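Local coordinates for Mlr7391 protein (Mesorhizobium loti, PDB 3HK4), which is of unknown function but has an NTF2-like fold of the SnoaL family, which suggests that it may be a polyketide cyclase-like enzyme, at residues 25-28 / 29-33; 74-77 / 78-82. One frame throughout, in Å; residues are numbered along the deposited sequence. Where two conformers were deposited one is given.

Interaction 1 of 2, residues 25-28 / 29-33; sequences IAKD and FTELL
The carboxylate of D28 has L32 CD1 above one of its faces, 4.1 Å from both D28 OD1 and D28 OD2, a loose polar-to-methyl contact across one turn of helix 22-34. This is an i, i+4 arrangement on the first helix of an NTF2-like (SnoaL-like) fold, lying against the curved sheet. The carboxylate's stronger partners are on helix 38-45: OD2 forms a salt bridge with K44 and a hydrogen bond with Y45. F29, the aromatic flat group, keeps only its CB near this turn, 3.2 Å from I25 O. With CG anti to the backbone N (chi1 -178°), its ring leaves the helix, meets Y122 edge-to-face and also contacts F97, packing between the helix and the sheet. On the outer side, K27 NZ and E31 OE2 are placed as a salt bridge, but implausibly close, so the pairing is doubtful in detail. A water between the two side chains accepts from K27 NZ, itself uncertain in position, and donates only a weak bond to E31 OE1. The turn is spanned by the usual main-chain bonds, among them F29 N to I25 O, 2.9 Å, and L32 N to D28 O, 2.9 Å. A26 O is gripped twice: T30 N and T30 OG1 reach it from opposite faces of the carbonyl plane. The second of these bonds gives the buried hydroxyl, on the side near V87 and P90, a partner within its own helix. Turned anti to its own carbonyl carbon (chi1 -57°), T30 OG1 donates to A26 O at 2.6 Å.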
ATOM      1  N   ILE A  25      15.532 -23.256   0.591  1.00 32.83           N
ATOM      2  CA  ILE A  25      14.951 -21.936   0.702  1.00 30.05           C
ATOM      3  C   ILE A  25      13.446 -22.035   0.673  1.00 31.93           C
ATOM      4  O   ILE A  25      12.753 -21.487   1.522  1.00 32.49           O
ATOM      5  CB  ILE A  25      15.401 -21.057  -0.473  1.00 29.66           C
ATOM      6  CG1 ILE A  25      16.864 -20.738  -0.361  1.00 30.46           C
ATOM      7  CG2 ILE A  25      14.597 -19.752  -0.549  1.00 31.20           C
ATOM      8  CD1 ILE A  25      17.398 -20.009  -1.583  1.00 31.39           C
ATOM      9  N   ALA A  26      12.923 -22.775  -0.290  1.00 31.57           N
ATOM     10  CA  ALA A  26      11.497 -22.930  -0.422  1.00 27.44           C
ATOM     11  C   ALA A  26      10.852 -23.512   0.818  1.00 28.55           C
ATOM     12  O   ALA A  26       9.784 -23.050   1.226  1.00 28.93           O
ATOM     13  CB  ALA A  26      11.173 -23.828  -1.640  1.00 29.34           C
ATOM     14  N   LYS A  27      11.470 -24.551   1.376  1.00 26.00           N
ATOM     15  CA  LYS A  27      10.975 -25.210   2.569  1.00 28.90           C
ATOM     16  C   LYS A  27      11.044 -24.297   3.769  1.00 27.52           C
ATOM     17  O   LYS A  27      10.096 -24.195   4.541  1.00 28.76           O
ATOM     18  CB  LYS A  27      11.770 -26.471   2.818  1.00 30.65           C
ATOM     19  CG  LYS A  27      11.366 -27.260   4.060  1.00 37.18           C
ATOM     20  CD  LYS A  27      12.360 -28.410   4.331  1.00 37.66           C
ATOM     21  CE  LYS A  27      11.912 -29.307   5.522  1.00 48.37           C
ATOM     22  NZ  LYS A  27      11.839 -28.627   6.846  1.00 51.51           N
ATOM     23  N   ASP A  28      12.134 -23.586   3.929  1.00 32.28           N
ATOM     24  CA  ASP A  28      12.256 -22.701   5.095  1.00 30.58           C
ATOM     25  C   ASP A  28      11.203 -21.592   5.004  1.00 31.07           C
ATOM     26  O   ASP A  28      10.457 -21.363   5.941  1.00 31.84           O
ATOM     27  CB  ASP A  28      13.669 -22.137   5.158  1.00 32.14           C
ATOM     28  CG  ASP A  28      13.938 -21.347   6.400  1.00 32.00           C
ATOM     29  OD1 ASP A  28      13.408 -21.694   7.463  1.00 27.96           O
ATOM     30  OD2 ASP A  28      14.710 -20.369   6.310  1.00 30.22           O
ATOM     31  N   PHE A  29      11.162 -20.907   3.872  1.00 28.97           N
ATOM     32  CA  PHE A  29      10.218 -19.795   3.627  1.00 26.90           C
ATOM     33  C   PHE A  29       8.788 -20.238   3.862  1.00 30.36           C
ATOM     34  O   PHE A  29       8.029 -19.547   4.520  1.00 30.23           O
ATOM     35  CB  PHE A  29      10.441 -19.308   2.191  1.00 29.37           C
ATOM     36  CG  PHE A  29       9.597 -18.153   1.776  1.00 30.27           C
ATOM     37  CD1 PHE A  29      10.007 -16.885   1.990  1.00 27.26           C
ATOM     38  CD2 PHE A  29       8.420 -18.359   1.080  1.00 30.67           C
ATOM     39  CE1 PHE A  29       9.204 -15.807   1.562  1.00 32.21           C
ATOM     40  CE2 PHE A  29       7.623 -17.305   0.668  1.00 33.79           C
ATOM     41  CZ  PHE A  29       8.044 -16.027   0.904  1.00 31.63           C
ATOM     42  N   THR A  30       8.442 -21.416   3.366  1.00 30.85           N
ATOM     43  CA  THR A  30       7.073 -21.953   3.525  1.00 31.15           C
ATOM     44  C   THR A  30       6.758 -22.218   4.983  1.00 29.89           C
ATOM     45  O   THR A  30       5.679 -21.883   5.453  1.00 30.44           O
ATOM     46  CB  THR A  30       6.879 -23.226   2.676  1.00 30.23           C
ATOM     47  OG1 THR A  30       7.169 -22.879   1.319  1.00 29.09           O
ATOM     48  CG2 THR A  30       5.427 -23.769   2.803  1.00 31.72           C
ATOM     49  N   GLU A  31       7.692 -22.820   5.696  1.00 29.16           N
ATOM     50  CA  GLU A  31       7.480 -23.116   7.097  1.00 31.70           C
ATOM     51  C   GLU A  31       7.292 -21.827   7.885  1.00 29.74           C
ATOM     52  O   GLU A  31       6.456 -21.737   8.770  1.00 28.17           O
ATOM     53  CB  GLU A  31       8.648 -23.954   7.644  1.00 33.16           C
ATOM     54  CG  GLU A  31       8.636 -25.401   7.132  1.00 36.96           C
ATOM     55  CD  GLU A  31       9.875 -26.228   7.548  1.00 40.19           C
ATOM     56  OE1 GLU A  31      10.735 -25.732   8.323  1.00 46.50           O
ATOM     57  OE2 GLU A  31       9.991 -27.386   7.077  1.00 51.29           O
ATOM     58  N   LEU A  32       8.110 -20.824   7.582  1.00 28.09           N
ATOM     59  CA  LEU A  32       7.963 -19.551   8.222  1.00 28.06           C
ATOM     60  C   LEU A  32       6.591 -18.935   7.956  1.00 28.75           C
ATOM     61  O   LEU A  32       5.912 -18.442   8.898  1.00 29.09           O
ATOM     62  CB  LEU A  32       9.133 -18.610   7.800  1.00 23.98           C
ATOM     63  CG  LEU A  32      10.489 -18.901   8.390  1.00 26.87           C
ATOM     64  CD1 LEU A  32      11.608 -18.069   7.643  1.00 23.06           C
ATOM     65  CD2 LEU A  32      10.512 -18.592   9.855  1.00 33.45           C
ATOM     66  N   LEU A  33       6.123 -18.995   6.722  1.00 29.41           N
ATOM     67  CA  LEU A  33       4.757 -18.459   6.433  1.00 30.42           C
ATOM     68  C   LEU A  33       3.704 -19.252   7.181  1.00 32.50           C
ATOM     69  O   LEU A  33       2.808 -18.642   7.818  1.00 31.70           O
ATOM     70  CB  LEU A  33       4.411 -18.445   4.948  1.00 32.09           C
ATOM     71  CG  LEU A  33       5.292 -17.602   4.011  1.00 33.91           C
ATOM     72  CD1 LEU A  33       4.643 -17.531   2.606  1.00 31.96           C
ATOM     73  CD2 LEU A  33       5.615 -16.238   4.532  1.00 37.77           C
TER
HETATM   74  O   HOH W   1      13.519 -26.270   6.512  1.00 55.66           O

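Interaction 2 of 2, residues 74-77 / 78-82; sequences QWWQ and ENHEV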
ATOM      1  N   GLN A  74       2.473  -4.340   5.857  1.00 30.82           N
ATOM      2  CA  GLN A  74       1.880  -3.775   7.075  1.00 31.63           C
ATOM      3  C   GLN A  74       0.541  -3.124   6.783  1.00 30.68           C
ATOM      4  O   GLN A  74      -0.421  -3.189   7.580  1.00 30.88           O
ATOM      5  CB  GLN A  74       2.828  -2.738   7.669  1.00 30.36           C
ATOM      6  CG  GLN A  74       2.377  -2.189   9.048  1.00 36.03           C
ATOM      7  CD  GLN A  74       2.197  -3.260  10.096  1.00 49.59           C
ATOM      8  OE1 GLN A  74       2.953  -4.220  10.134  1.00 55.18           O
ATOM      9  NE2 GLN A  74       1.173  -3.111  10.943  1.00 57.16           N
ATOM     10  N   TRP A  75       0.474  -2.444   5.657  1.00 28.34           N
ATOM     11  CA  TRP A  75      -0.814  -1.817   5.249  1.00 30.09           C
ATOM     12  C   TRP A  75      -1.898  -2.887   5.177  1.00 29.57           C
ATOM     13  O   TRP A  75      -3.008  -2.724   5.721  1.00 31.20           O
ATOM     14  CB  TRP A  75      -0.710  -1.071   3.900  1.00 28.49           C
ATOM     15  CG  TRP A  75      -2.020  -0.517   3.467  1.00 27.78           C
ATOM     16  CD1 TRP A  75      -2.516   0.715   3.755  1.00 30.52           C
ATOM     17  CD2 TRP A  75      -3.078  -1.215   2.761  1.00 30.72           C
ATOM     18  NE1 TRP A  75      -3.772   0.851   3.242  1.00 29.34           N
ATOM     19  CE2 TRP A  75      -4.161  -0.317   2.653  1.00 31.72           C
ATOM     20  CE3 TRP A  75      -3.206  -2.490   2.228  1.00 33.39           C
ATOM     21  CZ2 TRP A  75      -5.352  -0.645   2.024  1.00 31.30           C
ATOM     22  CZ3 TRP A  75      -4.421  -2.841   1.606  1.00 31.37           C
ATOM     23  CH2 TRP A  75      -5.473  -1.907   1.502  1.00 30.12           C
ATOM     24  N   TRP A  76      -1.592  -3.956   4.471  1.00 30.30           N
ATOM     25  CA  TRP A  76      -2.547  -5.036   4.303  1.00 29.07           C
ATOM     26  C   TRP A  76      -3.040  -5.604   5.658  1.00 33.47           C
ATOM     27  O   TRP A  76      -4.251  -5.798   5.885  1.00 29.61           O
ATOM     28  CB  TRP A  76      -1.920  -6.144   3.475  1.00 31.15           C
ATOM     29  CG  TRP A  76      -2.943  -7.092   2.983  1.00 34.98           C
ATOM     30  CD1 TRP A  76      -3.649  -7.002   1.827  1.00 40.15           C
ATOM     31  CD2 TRP A  76      -3.412  -8.264   3.653  1.00 37.62           C
ATOM     32  NE1 TRP A  76      -4.574  -8.047   1.741  1.00 33.15           N
ATOM     33  CE2 TRP A  76      -4.420  -8.845   2.841  1.00 34.81           C
ATOM     34  CE3 TRP A  76      -3.082  -8.881   4.855  1.00 38.65           C
ATOM     35  CZ2 TRP A  76      -5.059 -10.011   3.181  1.00 39.13           C
ATOM     36  CZ3 TRP A  76      -3.757 -10.027   5.210  1.00 39.21           C
ATOM     37  CH2 TRP A  76      -4.689 -10.610   4.360  1.00 36.93           C
ATOM     38  N   GLN A  77      -2.097  -5.848   6.551  1.00 33.62           N
ATOM     39  CA  GLN A  77      -2.420  -6.398   7.876  1.00 35.58           C
ATOM     40  C   GLN A  77      -3.344  -5.493   8.656  1.00 34.12           C
ATOM     41  O   GLN A  77      -4.242  -5.944   9.361  1.00 30.93           O
ATOM     42  CB  GLN A  77      -1.095  -6.614   8.659  1.00 35.40           C
ATOM     43  CG  GLN A  77      -0.263  -7.783   8.137  1.00 49.43           C
ATOM     44  CD  GLN A  77      -0.974  -9.173   8.285  1.00 63.61           C
ATOM     45  OE1 GLN A  77      -1.723  -9.415   9.254  1.00 62.85           O
ATOM     46  NE2 GLN A  77      -0.731 -10.077   7.314  1.00 59.93           N
ATOM     47  N   GLU A  78      -3.102  -4.190   8.567  1.00 34.22           N
ATOM     48  CA  GLU A  78      -3.947  -3.192   9.264  1.00 34.67           C
ATOM     49  C   GLU A  78      -5.344  -3.033   8.713  1.00 31.53           C
ATOM     50  O   GLU A  78      -6.167  -2.435   9.378  1.00 29.40           O
ATOM     51  CB  GLU A  78      -3.318  -1.817   9.149  1.00 36.50           C
ATOM     52  CG  GLU A  78      -1.940  -1.689   9.790  1.00 49.06           C
ATOM     53  CD  GLU A  78      -1.926  -0.985  11.132  1.00 55.78           C
ATOM     54  OE1 GLU A  78      -3.010  -0.601  11.650  1.00 64.47           O
ATOM     55  OE2 GLU A  78      -0.798  -0.779  11.643  1.00 68.12           O
ATOM     56  N   ASN A  79      -5.573  -3.509   7.489  1.00 28.83           N
ATOM     57  CA  ASN A  79      -6.825  -3.375   6.799  1.00 29.90           C
ATOM     58  C   ASN A  79      -7.570  -4.690   6.619  1.00 31.09           C
ATOM     59  O   ASN A  79      -8.602  -4.702   5.952  1.00 29.59           O
ATOM     60  CB  ASN A  79      -6.625  -2.735   5.427  1.00 31.66           C
ATOM     61  CG  ASN A  79      -6.390  -1.259   5.518  1.00 27.09           C
ATOM     62  OD1 ASN A  79      -7.346  -0.475   5.479  1.00 32.30           O
ATOM     63  ND2 ASN A  79      -5.165  -0.876   5.758  1.00 35.94           N
ATOM     64  N   HIS A  80      -7.060  -5.780   7.194  1.00 29.69           N
ATOM     65  CA  HIS A  80      -7.748  -7.069   7.112  1.00 30.26           C
ATOM     66  C   HIS A  80      -7.596  -7.842   8.402  1.00 33.44           C
ATOM     67  O   HIS A  80      -6.564  -7.731   9.082  1.00 36.28           O
ATOM     68  CB  HIS A  80      -7.151  -7.911   5.994  1.00 31.05           C
ATOM     69  CG  HIS A  80      -7.225  -7.276   4.651  1.00 35.85           C
ATOM     70  ND1 HIS A  80      -6.304  -6.335   4.226  1.00 35.56           N
ATOM     71  CD2 HIS A  80      -8.103  -7.433   3.638  1.00 37.97           C
ATOM     72  CE1 HIS A  80      -6.641  -5.914   3.022  1.00 40.13           C
ATOM     73  NE2 HIS A  80      -7.716  -6.576   2.633  1.00 35.09           N
ATOM     74  N   GLU A  81      -8.639  -8.588   8.758  1.00 35.64           N
ATOM     75  CA  GLU A  81      -8.592  -9.571   9.849  1.00 38.67           C
ATOM     76  C   GLU A  81      -8.493 -10.947   9.155  1.00 38.38           C
ATOM     77  O   GLU A  81      -9.360 -11.305   8.341  1.00 36.79           O
ATOM     78  CB  GLU A  81      -9.851  -9.534  10.715  1.00 37.06           C
ATOM     79  CG  GLU A  81      -9.666 -10.415  11.946  1.00 45.54           C
ATOM     80  CD  GLU A  81     -10.867 -10.458  12.831  1.00 43.34           C
ATOM     81  OE1 GLU A  81     -11.804  -9.620  12.618  1.00 50.18           O
ATOM     82  OE2 GLU A  81     -10.873 -11.351  13.724  1.00 56.16           O
ATOM     83  N   VAL A  82      -7.466 -11.714   9.507  0.50 38.63           N
ATOM     84  CA  VAL A  82      -7.268 -13.016   8.916  0.50 38.86           C
ATOM     85  C   VAL A  82      -7.930 -14.002   9.865  0.50 39.11           C
ATOM     86  O   VAL A  82      -7.703 -13.934  11.063  0.50 36.31           O
ATOM     87  CB  VAL A  82      -5.773 -13.341   8.721  0.50 39.16           C
ATOM     88  CG1 VAL A  82      -5.127 -13.717  10.027  0.50 39.35           C
ATOM     89  CG2 VAL A  82      -5.607 -14.463   7.677  0.50 38.83           C
TER
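W76 and H80 form an offset aromatic stack where helix 66-78 turns into strand 80-93, the helix-to-strand junction at the sheet edge of this NTF2-like fold. The indole's five-membered ring and the imidazole have centroids 3.7 Å apart and planes only 13° from parallel; H80 CE1 comes to 3.2 Å from W76 NE1 above the ring, while H80 CB sits over the six-membered ring as a CH-pi contact. W75 meets the same imidazole near its plane, through CZ3. The second stack is of amide on indole: N79 lays its side-chain amide over one face of W75, planes 21° apart, with ND2 3.3 Å from W75 CE2 and CB over the six-membered ring. W75 and W76 thus each offer a face to the residue four positions on.

Among the hydrogen bonds, two side chains reach back to carbonyls of the helix's last turn. N79 ND2 donates almost straight (176°) to W75 O at 2.8 Å, with the acceptor in its own amide plane. W76 O takes two donors: N79 N from well above the carbonyl plane, and H80 ND1, which carries a proton and fixes the ring's rotation in the stack. Further out, Q74 NE2 bonds to E78 OE2 at 3.1 Å on the anti side of the carboxylate and tilted out of its plane, the amide and carboxylate planes nearly perpendicular; a bend at chi2 brings the glutamine amide round to it. The second subunit takes up two further polar atoms: W75 NE1 bonds to its S63 and N79 OD1 to the backbone N of its H64, so the turn belongs to the dimer interface. H80 ND1 lies 2.7 Å from W76 O, which sits in the plane of the imidazole.

In the fold
Interaction 1 comes first along the chain, within helix 22-34, and interaction 2 follows where helix 66-78 gives way to strand 80-93; their centres are about 21 Å apart and their nearest atoms about 9 Å, without touching. Both belong to one SnoaL-like domain and are tied together through the mixed sheet. Strand 96-107 receives side chains from both; strand 80-93 is packed on by A26 and T30 near its far end, whereas residues 80-82 begin it. Residues 25-33 touch no second chain, while Q74, W75, E78 and N79 also meet the partner subunit. Interaction 1 thus belongs to helix-on-sheet packing within the subunit, interaction 2 to a junction that also lies in the dimer interface.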